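Local atomic coordinates of capsular polysaccharide export system protein KpsC (PDB entry 6MGD), a protein that transfers the sugar Kdo in a beta(2,7) linkage, probably from a cytidine-monophosphate-activated donor, as part of building the glycolipid anchor of Gram-negative capsules. Residues K153-V158 with S234-V239; I194-H199 with D221-N226; V257-H262 with G269-I274. All blocks are in the same frame, centred on the assembly; numbering follows the deposited sequence.

Contact 1. Residues K153-V158 with S234-V239; sequences KKIIVV and SYADEV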
ATOM      1  N   LYS A 153     -27.402  -0.098 -15.402  1.00 78.64           N
ATOM      2  CA  LYS A 153     -26.458  -1.139 -15.035  1.00 75.03           C
ATOM      3  C   LYS A 153     -25.643  -0.719 -13.815  1.00 73.37           C
ATOM      4  O   LYS A 153     -25.501   0.466 -13.503  1.00 75.47           O
ATOM      5  CB  LYS A 153     -25.521  -1.447 -16.204  1.00 73.86           C
ATOM      6  CG  LYS A 153     -26.231  -1.635 -17.532  1.00 76.19           C
ATOM      7  CD  LYS A 153     -25.268  -1.484 -18.698  1.00 75.76           C
ATOM      8  CE  LYS A 153     -26.017  -1.400 -20.018  1.00 79.22           C
ATOM      9  NZ  LYS A 153     -25.110  -1.072 -21.152  1.00 79.50           N
ATOM     10  N   LYS A 154     -25.100  -1.717 -13.122  1.00 74.04           N
ATOM     11  CA  LYS A 154     -24.240  -1.448 -11.977  1.00 72.84           C
ATOM     12  C   LYS A 154     -22.924  -0.842 -12.446  1.00 71.34           C
ATOM     13  O   LYS A 154     -22.287  -1.349 -13.373  1.00 66.65           O
ATOM     14  CB  LYS A 154     -23.987  -2.731 -11.187  1.00 71.49           C
ATOM     15  CG  LYS A 154     -23.151  -2.528  -9.933  1.00 71.09           C
ATOM     16  CD  LYS A 154     -23.351  -3.659  -8.936  1.00 69.67           C
ATOM     17  CE  LYS A 154     -22.800  -4.975  -9.451  1.00 67.98           C
ATOM     18  NZ  LYS A 154     -22.930  -6.055  -8.432  1.00 66.81           N
ATOM     19  N   ILE A 155     -22.523   0.255 -11.812  1.00 71.65           N
ATOM     20  CA  ILE A 155     -21.301   0.967 -12.172  1.00 71.41           C
ATOM     21  C   ILE A 155     -20.125   0.309 -11.459  1.00 68.24           C
ATOM     22  O   ILE A 155     -20.066   0.295 -10.224  1.00 68.27           O
ATOM     23  CB  ILE A 155     -21.398   2.459 -11.816  1.00 75.35           C
ATOM     24  CG1 ILE A 155     -22.626   3.091 -12.476  1.00 79.95           C
ATOM     25  CG2 ILE A 155     -20.139   3.196 -12.253  1.00 73.08           C
ATOM     26  CD1 ILE A 155     -22.570   3.099 -13.989  1.00 73.93           C
ATOM     27  N   ILE A 156     -19.188  -0.233 -12.236  1.00 65.94           N
ATOM     28  CA  ILE A 156     -17.961  -0.831 -11.718  1.00 62.35           C
ATOM     29  C   ILE A 156     -16.774  -0.029 -12.246  1.00 62.45           C
ATOM     30  O   ILE A 156     -16.728   0.305 -13.435  1.00 62.37           O
ATOM     31  CB  ILE A 156     -17.846  -2.320 -12.105  1.00 60.18           C
ATOM     32  CG1 ILE A 156     -18.903  -3.155 -11.380  1.00 59.88           C
ATOM     33  CG2 ILE A 156     -16.459  -2.859 -11.783  1.00 56.66           C
ATOM     34  CD1 ILE A 156     -18.744  -4.659 -11.584  1.00 57.75           C
ATOM     35  N   VAL A 157     -15.829   0.294 -11.358  1.00 59.97           N
ATOM     36  CA  VAL A 157     -14.613   1.019 -11.711  1.00 62.14           C
ATOM     37  C   VAL A 157     -13.419   0.105 -11.469  1.00 62.62           C
ATOM     38  O   VAL A 157     -13.371  -0.625 -10.473  1.00 56.35           O
ATOM     39  CB  VAL A 157     -14.467   2.334 -10.911  1.00 64.75           C
ATOM     40  CG1 VAL A 157     -14.333   2.058  -9.420  1.00 64.75           C
ATOM     41  CG2 VAL A 157     -13.283   3.159 -11.413  1.00 65.71           C
ATOM     42  N   VAL A 158     -12.464   0.137 -12.393  1.00 58.65           N
ATOM     43  CA  VAL A 158     -11.255  -0.678 -12.307  1.00 56.74           C
ATOM     44  C   VAL A 158     -10.039   0.221 -12.495  1.00 59.75           C
ATOM     45  O   VAL A 158      -9.813   0.732 -13.600  1.00 60.49           O
ATOM     46  CB  VAL A 158     -11.266  -1.815 -13.345  1.00 55.58           C
ATOM     47  CG1 VAL A 158      -9.921  -2.528 -13.373  1.00 53.98           C
ATOM     48  CG2 VAL A 158     -12.385  -2.803 -13.050  1.00 54.64           C
ATOM     49  N   SER A 234     -16.718   8.143  -6.084  1.00 86.29           N
ATOM     50  CA  SER A 234     -18.040   8.517  -5.588  1.00 85.53           C
ATOM     51  C   SER A 234     -19.144   8.179  -6.583  1.00 84.50           C
ATOM     52  O   SER A 234     -20.288   7.936  -6.180  1.00 83.42           O
ATOM     53  CB  SER A 234     -18.065  10.010  -5.258  1.00 89.47           C
ATOM     54  OG  SER A 234     -17.769  10.787  -6.405  1.00 92.45           O
ATOM     55  N   TYR A 235     -18.828   8.162  -7.877  1.00 86.24           N
ATOM     56  CA  TYR A 235     -19.801   7.809  -8.902  1.00 86.48           C
ATOM     57  C   TYR A 235     -19.924   6.304  -9.112  1.00 81.68           C
ATOM     58  O   TYR A 235     -20.795   5.874  -9.875  1.00 82.21           O
ATOM     59  CB  TYR A 235     -19.436   8.482 -10.229  1.00 89.60           C
ATOM     60  CG  TYR A 235     -19.426   9.994 -10.172  1.00 94.76           C
ATOM     61  CD1 TYR A 235     -18.587  10.735 -10.997  1.00 97.65           C
ATOM     62  CD2 TYR A 235     -20.256  10.682  -9.295  1.00 96.77           C
ATOM     63  CE1 TYR A 235     -18.573  12.117 -10.947  1.00102.92           C
ATOM     64  CE2 TYR A 235     -20.250  12.062  -9.239  1.00102.22           C
ATOM     65  CZ  TYR A 235     -19.407  12.775 -10.066  1.00105.90           C
ATOM     66  OH  TYR A 235     -19.399  14.150 -10.013  1.00112.21           O
ATOM     67  N   ALA A 236     -19.090   5.502  -8.459  1.00 79.97           N
ATOM     68  CA  ALA A 236     -19.076   4.061  -8.659  1.00 77.21           C
ATOM     69  C   ALA A 236     -19.920   3.353  -7.605  1.00 74.44           C
ATOM     70  O   ALA A 236     -20.007   3.787  -6.453  1.00 73.25           O
ATOM     71  CB  ALA A 236     -17.646   3.518  -8.620  1.00 75.09           C
ATOM     72  N   ASP A 237     -20.547   2.250  -8.022  1.00 71.67           N
ATOM     73  CA  ASP A 237     -21.248   1.378  -7.086  1.00 70.05           C
ATOM     74  C   ASP A 237     -20.283   0.425  -6.391  1.00 65.84           C
ATOM     75  O   ASP A 237     -20.388   0.210  -5.178  1.00 64.45           O
ATOM     76  CB  ASP A 237     -22.338   0.591  -7.816  1.00 70.90           C
ATOM     77  CG  ASP A 237     -23.461   1.476  -8.321  1.00 73.67           C
ATOM     78  OD1 ASP A 237     -23.990   2.279  -7.523  1.00 74.72           O
ATOM     79  OD2 ASP A 237     -23.810   1.372  -9.516  1.00 74.32           O
ATOM     80  N   GLU A 238     -19.346  -0.152  -7.143  1.00 64.57           N
ATOM     81  CA  GLU A 238     -18.344  -1.060  -6.605  1.00 61.56           C
ATOM     82  C   GLU A 238     -17.004  -0.780  -7.273  1.00 60.35           C
ATOM     83  O   GLU A 238     -16.948  -0.327  -8.421  1.00 61.70           O
ATOM     84  CB  GLU A 238     -18.735  -2.531  -6.816  1.00 62.02           C
ATOM     85  CG  GLU A 238     -20.049  -2.942  -6.165  1.00 63.90           C
ATOM     86  CD  GLU A 238     -20.427  -4.382  -6.467  1.00 65.42           C
ATOM     87  OE1 GLU A 238     -19.722  -5.033  -7.267  1.00 65.39           O
ATOM     88  OE2 GLU A 238     -21.432  -4.865  -5.902  1.00 66.32           O
ATOM     89  N   VAL A 239     -15.923  -1.059  -6.545  1.00 58.82           N
ATOM     90  CA  VAL A 239     -14.560  -0.874  -7.036  1.00 58.59           C
ATOM     91  C   VAL A 239     -13.897  -2.244  -7.134  1.00 54.59           C
ATOM     92  O   VAL A 239     -13.822  -2.976  -6.139  1.00 51.07           O
ATOM     93  CB  VAL A 239     -13.752   0.061  -6.123  1.00 58.63           C
ATOM     94  CG1 VAL A 239     -12.393   0.361  -6.737  1.00 60.11           C
ATOM     95  CG2 VAL A 239     -14.520   1.343  -5.863  1.00 62.99           C
TER
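Lys154 reaches across to Glu238 just before strand 155-159 begins. A bend at chi3 (67°) turns CE toward the carboxylate, and NZ meets Glu238 OE2 at 3.2 Å from above the carboxylate plane, in a salt bridge; Glu238 OE1 is hydrogen-bonded to His240 NE2. At Ile155 the backbone N-H donates almost straight (169°) to Asp237 OD2 at 2.9 Å, on the lone pair facing away from the other oxygen. A short acid suits this place, since its oxygen stands in for a main-chain carbonyl where the chain up to Asp237 is still a loop. Ile155 O then accepts twice, from Asp237 N at 3.0 Å and Glu238 N at 3.2 Å, while its CG2 lies against Ala236 CA. Regular parallel pairing follows: Ile156 CA leans on Glu238 O, and Val157 N bonds to that same oxygen at 3.2 Å. Val157 CG1 touches both Ala236 CB (3.7 Å) and Val239 CG2 (3.6 Å), and beta-branched valine suits both the strand and this buried face. The chemistry thus passes from charge at the accessible entry of the two central strands to apolar contact inside the Rossmann-like sheet, with the Asp237 carboxylate and N-H both bonded to Ile155 in between.

Contact 2. Residues I194-H199 with D221-N226; sequences IVYKPH and DEICVN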
ATOM      1  N   ILE A 194     -18.617  -1.203 -16.884  1.00 70.61           N
ATOM      2  CA  ILE A 194     -17.227  -1.229 -16.445  1.00 68.50           C
ATOM      3  C   ILE A 194     -16.499  -0.061 -17.092  1.00 72.05           C
ATOM      4  O   ILE A 194     -16.489   0.071 -18.322  1.00 74.77           O
ATOM      5  CB  ILE A 194     -16.552  -2.565 -16.795  1.00 66.63           C
ATOM      6  CG1 ILE A 194     -17.328  -3.728 -16.176  1.00 67.35           C
ATOM      7  CG2 ILE A 194     -15.107  -2.565 -16.319  1.00 63.48           C
ATOM      8  CD1 ILE A 194     -16.752  -5.087 -16.491  1.00 66.92           C
ATOM      9  N   VAL A 195     -15.896   0.786 -16.266  1.00 70.57           N
ATOM     10  CA  VAL A 195     -15.070   1.895 -16.725  1.00 73.68           C
ATOM     11  C   VAL A 195     -13.652   1.652 -16.223  1.00 70.09           C
ATOM     12  O   VAL A 195     -13.435   1.482 -15.016  1.00 67.30           O
ATOM     13  CB  VAL A 195     -15.611   3.253 -16.248  1.00 76.99           C
ATOM     14  CG1 VAL A 195     -16.063   3.178 -14.800  1.00 74.32           C
ATOM     15  CG2 VAL A 195     -14.559   4.330 -16.419  1.00 79.34           C
ATOM     16  N   TYR A 196     -12.696   1.619 -17.146  1.00 73.09           N
ATOM     17  CA  TYR A 196     -11.304   1.337 -16.822  1.00 71.11           C
ATOM     18  C   TYR A 196     -10.538   2.646 -16.704  1.00 73.87           C
ATOM     19  O   TYR A 196     -10.446   3.409 -17.673  1.00 77.46           O
ATOM     20  CB  TYR A 196     -10.666   0.438 -17.880  1.00 70.78           C
ATOM     21  CG  TYR A 196      -9.190   0.186 -17.660  1.00 68.05           C
ATOM     22  CD1 TYR A 196      -8.745  -0.539 -16.562  1.00 64.27           C
ATOM     23  CD2 TYR A 196      -8.243   0.661 -18.559  1.00 69.90           C
ATOM     24  CE1 TYR A 196      -7.400  -0.779 -16.360  1.00 62.32           C
ATOM     25  CE2 TYR A 196      -6.894   0.425 -18.366  1.00 68.68           C
ATOM     26  CZ  TYR A 196      -6.479  -0.294 -17.264  1.00 64.52           C
ATOM     27  OH  TYR A 196      -5.138  -0.531 -17.065  1.00 62.96           O
ATOM     28  N   LYS A 197      -9.993   2.903 -15.516  1.00 72.72           N
ATOM     29  CA  LYS A 197      -9.145   4.061 -15.289  1.00 75.09           C
ATOM     30  C   LYS A 197      -7.693   3.614 -15.363  1.00 74.07           C
ATOM     31  O   LYS A 197      -7.174   3.047 -14.389  1.00 70.44           O
ATOM     32  CB  LYS A 197      -9.443   4.698 -13.931  1.00 75.78           C
ATOM     33  CG  LYS A 197      -8.614   5.933 -13.649  1.00 78.99           C
ATOM     34  CD  LYS A 197      -8.139   5.956 -12.209  1.00 76.76           C
ATOM     35  CE  LYS A 197      -7.423   7.257 -11.897  1.00 79.18           C
ATOM     36  NZ  LYS A 197      -8.291   8.432 -12.187  1.00 82.97           N
ATOM     37  N   PRO A 198      -7.000   3.833 -16.476  1.00 73.95           N
ATOM     38  CA  PRO A 198      -5.612   3.376 -16.576  1.00 73.29           C
ATOM     39  C   PRO A 198      -4.704   4.166 -15.649  1.00 73.15           C
ATOM     40  O   PRO A 198      -4.964   5.327 -15.324  1.00 76.16           O
ATOM     41  CB  PRO A 198      -5.263   3.628 -18.046  1.00 77.15           C
ATOM     42  CG  PRO A 198      -6.151   4.762 -18.441  1.00 81.04           C
ATOM     43  CD  PRO A 198      -7.434   4.564 -17.678  1.00 78.61           C
ATOM     44  N   HIS A 199      -3.633   3.513 -15.215  1.00 73.33           N
ATOM     45  CA  HIS A 199      -2.680   4.171 -14.337  1.00 73.85           C
ATOM     46  C   HIS A 199      -2.025   5.338 -15.074  1.00 80.58           C
ATOM     47  O   HIS A 199      -1.738   5.233 -16.273  1.00 84.03           O
ATOM     48  CB  HIS A 199      -1.616   3.181 -13.860  1.00 71.46           C
ATOM     49  CG  HIS A 199      -0.752   3.709 -12.757  1.00 70.48           C
ATOM     50  ND1 HIS A 199       0.389   4.443 -12.993  1.00 73.94           N
ATOM     51  CD2 HIS A 199      -0.868   3.615 -11.411  1.00 68.78           C
ATOM     52  CE1 HIS A 199       0.942   4.777 -11.841  1.00 73.35           C
ATOM     53  NE2 HIS A 199       0.199   4.286 -10.866  1.00 70.92           N
ATOM     54  N   ASP A 221     -16.473  -0.911 -20.823  1.00 75.71           N
ATOM     55  CA  ASP A 221     -17.365  -0.095 -21.640  1.00 79.68           C
ATOM     56  C   ASP A 221     -16.683   1.192 -22.093  1.00 82.00           C
ATOM     57  O   ASP A 221     -16.661   1.504 -23.289  1.00 85.77           O
ATOM     58  CB  ASP A 221     -18.646   0.203 -20.864  1.00 79.86           C
ATOM     59  CG  ASP A 221     -19.469  -1.044 -20.614  1.00 77.70           C
ATOM     60  OD1 ASP A 221     -19.994  -1.615 -21.593  1.00 79.17           O
ATOM     61  OD2 ASP A 221     -19.566  -1.472 -19.445  1.00 74.35           O
ATOM     62  N   GLU A 222     -16.119   1.952 -21.159  1.00 80.18           N
ATOM     63  CA  GLU A 222     -15.364   3.151 -21.493  1.00 83.29           C
ATOM     64  C   GLU A 222     -14.042   3.141 -20.738  1.00 80.96           C
ATOM     65  O   GLU A 222     -13.840   2.368 -19.798  1.00 78.28           O
ATOM     66  CB  GLU A 222     -16.160   4.430 -21.182  1.00 86.88           C
ATOM     67  CG  GLU A 222     -15.923   5.013 -19.796  1.00 86.84           C
ATOM     68  CD  GLU A 222     -16.536   6.395 -19.635  1.00 91.30           C
ATOM     69  OE1 GLU A 222     -17.498   6.537 -18.851  1.00 90.51           O
ATOM     70  OE2 GLU A 222     -16.062   7.338 -20.305  1.00 95.35           O
ATOM     71  N   ILE A 223     -13.131   4.010 -21.168  1.00 83.09           N
ATOM     72  CA  ILE A 223     -11.794   4.117 -20.592  1.00 82.38           C
ATOM     73  C   ILE A 223     -11.651   5.543 -20.080  1.00 86.29           C
ATOM     74  O   ILE A 223     -11.440   6.474 -20.866  1.00 91.43           O
ATOM     75  CB  ILE A 223     -10.699   3.767 -21.607  1.00 83.51           C
ATOM     76  CG1 ILE A 223     -10.832   2.302 -22.036  1.00 80.84           C
ATOM     77  CG2 ILE A 223      -9.309   4.035 -21.032  1.00 83.64           C
ATOM     78  CD1 ILE A 223      -9.769   1.824 -23.016  1.00 82.03           C
ATOM     79  N   CYS A 224     -11.776   5.727 -18.765  1.00 86.24           N
ATOM     80  CA  CYS A 224     -11.695   7.055 -18.155  1.00 89.98           C
ATOM     81  C   CYS A 224     -10.231   7.453 -18.051  1.00 92.16           C
ATOM     82  O   CYS A 224      -9.562   7.148 -17.063  1.00 89.40           O
ATOM     83  CB  CYS A 224     -12.362   7.070 -16.784  1.00 87.79           C
ATOM     84  SG  CYS A 224     -12.813   8.718 -16.180  1.00 92.55           S
ATOM     85  N   VAL A 225      -9.740   8.161 -19.069  1.00 92.98           N
ATOM     86  CA  VAL A 225      -8.326   8.500 -19.137  1.00 95.77           C
ATOM     87  C   VAL A 225      -7.943   9.642 -18.202  1.00 99.09           C
ATOM     88  O   VAL A 225      -6.763   9.772 -17.854  1.00 99.51           O
ATOM     89  CB  VAL A 225      -7.928   8.830 -20.584  1.00 99.50           C
ATOM     90  CG1 VAL A 225      -7.528   7.555 -21.315  1.00 96.09           C
ATOM     91  CG2 VAL A 225      -9.089   9.498 -21.308  1.00103.58           C
ATOM     92  N   ASN A 226      -8.890  10.473 -17.775  1.00101.80           N
ATOM     93  CA  ASN A 226      -8.554  11.438 -16.736  1.00104.53           C
ATOM     94  C   ASN A 226      -9.757  11.800 -15.881  1.00104.43           C
ATOM     95  O   ASN A 226     -10.542  10.932 -15.487  1.00100.57           O
ATOM     96  CB  ASN A 226      -7.951  12.717 -17.336  1.00111.08           C
ATOM     97  CG  ASN A 226      -6.968  13.407 -16.386  1.00112.67           C
ATOM     98  OD1 ASN A 226      -7.237  13.574 -15.192  1.00111.42           O
ATOM     99  ND2 ASN A 226      -5.818  13.802 -16.919  1.00115.46           N
TER
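An edge of the parallel sheet in the C-terminal, Rossmann-like half of this GT-B-type enzyme is formed where Ile194-Lys197 pairs with a short strand at Glu222 and Ile223 that is only loosely paired. Asp221 opens the pairing and grips Ile194 twice. Its CG stands beside its own backbone N, anti to the carbonyl carbon (chi1 -66°), and OD2 accepts from Ile194 N at 2.7 Å through the lone pair turned away from the other oxygen. In return Asp221 N donates to Ile194 O, also at 2.7 Å, and Glu222 N adds a weak bond to that oxygen. Aspartate suits the position because its chain is just long enough to return to the neighbouring backbone. Further on, Tyr196 N bonds to Glu222 O at 3.0 Å, an oxygen that Val195 CA also approaches; Cys224 N to Tyr196 O is short but bent, and weak. On one face Val195 CG2 packs on Cys224 CB at 3.5 Å and beside Glu222 CG at 3.7 Å, the valine and glutamate side chains running the same way. Glu222 lends its CG to the apolar contact while its OE1 bonds to Tyr193 OH. On the other face the Ile223 and Pro198 side chains cross at about a right angle, CG2 of Ile223 3.9 Å from CD of Pro198. Pro198, which lacks an N-H, sets its CD 3.4 Å from Cys224 O where strand pairing gives out. Firm polar bonds at the start and looser, mainly apolar contacts at the end imply an edge strand fixed chiefly through Asp221 and the backbone of Tyr196.

Contact 3. Residues V257-H262 with G269-I274; sequences VTCYGH and GLTTDI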
ATOM      1  N   VAL A 257     -15.743  -2.990  -2.371  1.00 54.91           N
ATOM      2  CA  VAL A 257     -14.569  -3.240  -3.197  1.00 56.22           C
ATOM      3  C   VAL A 257     -14.338  -4.740  -3.312  1.00 54.37           C
ATOM      4  O   VAL A 257     -14.346  -5.456  -2.303  1.00 54.33           O
ATOM      5  CB  VAL A 257     -13.319  -2.538  -2.634  1.00 58.07           C
ATOM      6  CG1 VAL A 257     -13.312  -2.629  -1.130  1.00 56.92           C
ATOM      7  CG2 VAL A 257     -12.046  -3.146  -3.218  1.00 58.35           C
ATOM      8  N   THR A 258     -14.134  -5.208  -4.540  1.00 53.97           N
ATOM      9  CA  THR A 258     -13.805  -6.596  -4.835  1.00 52.67           C
ATOM     10  C   THR A 258     -12.331  -6.683  -5.205  1.00 53.13           C
ATOM     11  O   THR A 258     -11.847  -5.900  -6.029  1.00 55.36           O
ATOM     12  CB  THR A 258     -14.674  -7.129  -5.979  1.00 52.83           C
ATOM     13  OG1 THR A 258     -16.048  -7.144  -5.569  1.00 52.87           O
ATOM     14  CG2 THR A 258     -14.250  -8.539  -6.376  1.00 52.08           C
ATOM     15  N   CYS A 259     -11.618  -7.623  -4.593  1.00 53.43           N
ATOM     16  CA  CYS A 259     -10.188  -7.792  -4.817  1.00 53.71           C
ATOM     17  C   CYS A 259      -9.943  -9.030  -5.667  1.00 53.26           C
ATOM     18  O   CYS A 259     -10.443 -10.114  -5.352  1.00 52.36           O
ATOM     19  CB  CYS A 259      -9.434  -7.900  -3.489  1.00 52.85           C
ATOM     20  SG  CYS A 259      -9.468  -6.393  -2.486  1.00 53.84           S
ATOM     21  N   TYR A 260      -9.181  -8.863  -6.745  1.00 53.27           N
ATOM     22  CA  TYR A 260      -8.807  -9.977  -7.603  1.00 54.17           C
ATOM     23  C   TYR A 260      -7.405 -10.494  -7.315  1.00 53.17           C
ATOM     24  O   TYR A 260      -7.007 -11.514  -7.887  1.00 55.34           O
ATOM     25  CB  TYR A 260      -8.928  -9.573  -9.078  1.00 52.94           C
ATOM     26  CG  TYR A 260     -10.360  -9.358  -9.525  1.00 52.29           C
ATOM     27  CD1 TYR A 260     -11.061  -8.217  -9.152  1.00 50.57           C
ATOM     28  CD2 TYR A 260     -11.012 -10.298 -10.316  1.00 53.18           C
ATOM     29  CE1 TYR A 260     -12.367  -8.018  -9.549  1.00 51.70           C
ATOM     30  CE2 TYR A 260     -12.320 -10.105 -10.723  1.00 54.58           C
ATOM     31  CZ  TYR A 260     -12.993  -8.961 -10.335  1.00 54.47           C
ATOM     32  OH  TYR A 260     -14.295  -8.756 -10.732  1.00 56.13           O
ATOM     33  N   GLY A 261      -6.655  -9.812  -6.454  1.00 53.09           N
ATOM     34  CA  GLY A 261      -5.391 -10.303  -5.944  1.00 52.90           C
ATOM     35  C   GLY A 261      -5.436 -10.402  -4.432  1.00 52.56           C
ATOM     36  O   GLY A 261      -6.490 -10.711  -3.867  1.00 51.61           O
ATOM     37  N   HIS A 262      -4.318 -10.131  -3.761  1.00 51.15           N
ATOM     38  CA  HIS A 262      -4.239 -10.193  -2.300  1.00 50.98           C
ATOM     39  C   HIS A 262      -3.513  -8.969  -1.758  1.00 47.43           C
ATOM     40  O   HIS A 262      -2.388  -9.073  -1.251  1.00 44.14           O
ATOM     41  CB  HIS A 262      -3.543 -11.473  -1.841  1.00 54.47           C
ATOM     42  CG  HIS A 262      -4.358 -12.713  -2.034  1.00 55.21           C
ATOM     43  ND1 HIS A 262      -3.790 -13.947  -2.268  1.00 58.75           N
ATOM     44  CD2 HIS A 262      -5.697 -12.912  -2.013  1.00 55.34           C
ATOM     45  CE1 HIS A 262      -4.745 -14.851  -2.393  1.00 59.54           C
ATOM     46  NE2 HIS A 262      -5.911 -14.250  -2.244  1.00 59.00           N
ATOM     47  N   GLY A 269     -12.330  -9.730   5.362  1.00 62.57           N
ATOM     48  CA  GLY A 269     -13.772  -9.662   5.271  1.00 64.15           C
ATOM     49  C   GLY A 269     -14.344  -8.306   4.928  1.00 62.87           C
ATOM     50  O   GLY A 269     -15.560  -8.204   4.714  1.00 64.47           O
ATOM     51  N   LEU A 270     -13.524  -7.256   4.883  1.00 62.13           N
ATOM     52  CA  LEU A 270     -13.997  -5.955   4.430  1.00 61.19           C
ATOM     53  C   LEU A 270     -14.165  -5.899   2.920  1.00 59.71           C
ATOM     54  O   LEU A 270     -14.894  -5.037   2.418  1.00 62.70           O
ATOM     55  CB  LEU A 270     -13.038  -4.855   4.888  1.00 58.33           C
ATOM     56  CG  LEU A 270     -12.951  -4.641   6.399  1.00 58.58           C
ATOM     57  CD1 LEU A 270     -11.862  -3.637   6.744  1.00 54.57           C
ATOM     58  CD2 LEU A 270     -14.297  -4.191   6.947  1.00 61.59           C
ATOM     59  N   THR A 271     -13.510  -6.798   2.192  1.00 58.40           N
ATOM     60  CA  THR A 271     -13.609  -6.877   0.746  1.00 56.90           C
ATOM     61  C   THR A 271     -14.051  -8.277   0.344  1.00 59.02           C
ATOM     62  O   THR A 271     -13.677  -9.269   0.977  1.00 59.28           O
ATOM     63  CB  THR A 271     -12.270  -6.556   0.074  1.00 54.85           C
ATOM     64  OG1 THR A 271     -11.350  -7.629   0.313  1.00 55.46           O
ATOM     65  CG2 THR A 271     -11.681  -5.275   0.636  1.00 53.11           C
ATOM     66  N   THR A 272     -14.855  -8.350  -0.712  1.00 56.00           N
ATOM     67  CA  THR A 272     -15.202  -9.629  -1.319  1.00 57.61           C
ATOM     68  C   THR A 272     -14.034 -10.065  -2.195  1.00 55.24           C
ATOM     69  O   THR A 272     -13.782  -9.475  -3.251  1.00 53.89           O
ATOM     70  CB  THR A 272     -16.496  -9.519  -2.119  1.00 60.06           C
ATOM     71  OG1 THR A 272     -16.429  -8.386  -2.993  1.00 57.83           O
ATOM     72  CG2 THR A 272     -17.689  -9.364  -1.183  1.00 62.65           C
ATOM     73  N   ASP A 273     -13.307 -11.085  -1.749  1.00 57.24           N
ATOM     74  CA  ASP A 273     -12.080 -11.508  -2.407  1.00 56.43           C
ATOM     75  C   ASP A 273     -12.377 -12.618  -3.406  1.00 56.36           C
ATOM     76  O   ASP A 273     -13.024 -13.614  -3.065  1.00 59.19           O
ATOM     77  CB  ASP A 273     -11.057 -11.977  -1.372  1.00 57.19           C
ATOM     78  CG  ASP A 273     -10.776 -10.919  -0.316  1.00 57.27           C
ATOM     79  OD1 ASP A 273     -10.885  -9.716  -0.637  1.00 54.89           O
ATOM     80  OD2 ASP A 273     -10.450 -11.292   0.831  1.00 58.38           O
ATOM     81  N   ILE A 274     -11.906 -12.435  -4.641  1.00 53.98           N
ATOM     82  CA  ILE A 274     -12.103 -13.453  -5.670  1.00 55.55           C
ATOM     83  C   ILE A 274     -11.346 -14.723  -5.308  1.00 56.57           C
ATOM     84  O   ILE A 274     -11.921 -15.817  -5.252  1.00 58.03           O
ATOM     85  CB  ILE A 274     -11.674 -12.913  -7.045  1.00 55.72           C
ATOM     86  CG1 ILE A 274     -12.548 -11.722  -7.442  1.00 53.97           C
ATOM     87  CG2 ILE A 274     -11.745 -14.013  -8.095  1.00 58.45           C
ATOM     88  CD1 ILE A 274     -13.999 -12.082  -7.691  1.00 55.81           C
TER
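Main-chain hydrogen bonds from Val257 and Cys259 to Thr272 and Ile274 pair the strands in parallel. Cys259 supplies the two firm ones: its N donates to Thr272 O at 3.1 Å, the donor tilted from the carbonyl plane, and its O takes a nearly straight bond (176°) from Ile274 N at 2.8 Å. Thr272 N to Val257 O is weak. A side-chain bond runs across the strands where Thr258 OG1 donates to Thr272 OG1 at 2.9 Å. Threonine fits both positions, its beta-branch favouring extended backbone while the hydroxyls face each other; Thr258 OG1 lies beside its backbone N (chi1 -64°), leaving CG2 to touch Ile274 CG1 at 3.8 Å. The apolar contacts centre on Ile274. Its CG1 sits over one face of the Tyr260 ring, 3.7 Å from the centroid, in a CH-pi contact, and CD1 reaches toward both Tyr260 CE2 and Thr258 CG2. The flat Tyr260 ring thus offers a face to the branched Ile274. On the opposite sheet face Val257 CG1 meets Thr271 CG2 at 3.6 Å. Helix 246-253 packs on Val257 and Thr271 through Leu251, whereas helix 178-188 lies against the Tyr260 ring, whose OH bonds to His240 of the next strand; strand 272-273 is the outermost on this side of the sheet.

All three contacts build one parallel sheet of order 3-2-1-4-5-6, the Rossmann-like pattern. Contact 1 pairs its two middle strands; contacts 2 and 3 add its outermost strands at opposite ends, their centres about 20 Å apart. Backbone bonds tie strand 155-159 to 193-197 and strand 238-241 to 257-259, so contact 1 touches both others while they do not touch each other. Contacts 1 and 2 are partly buried, and each has its own aspartate, Asp237 or Asp221, whose OD2 accepts a backbone N-H at the start of the pairing; only contact 1 adds a salt bridge. Contact 3 is buried and relies on paired hydroxyls and a CH-pi contact. His240 joins Glu238 of contact 1 to Tyr260 of contact 3.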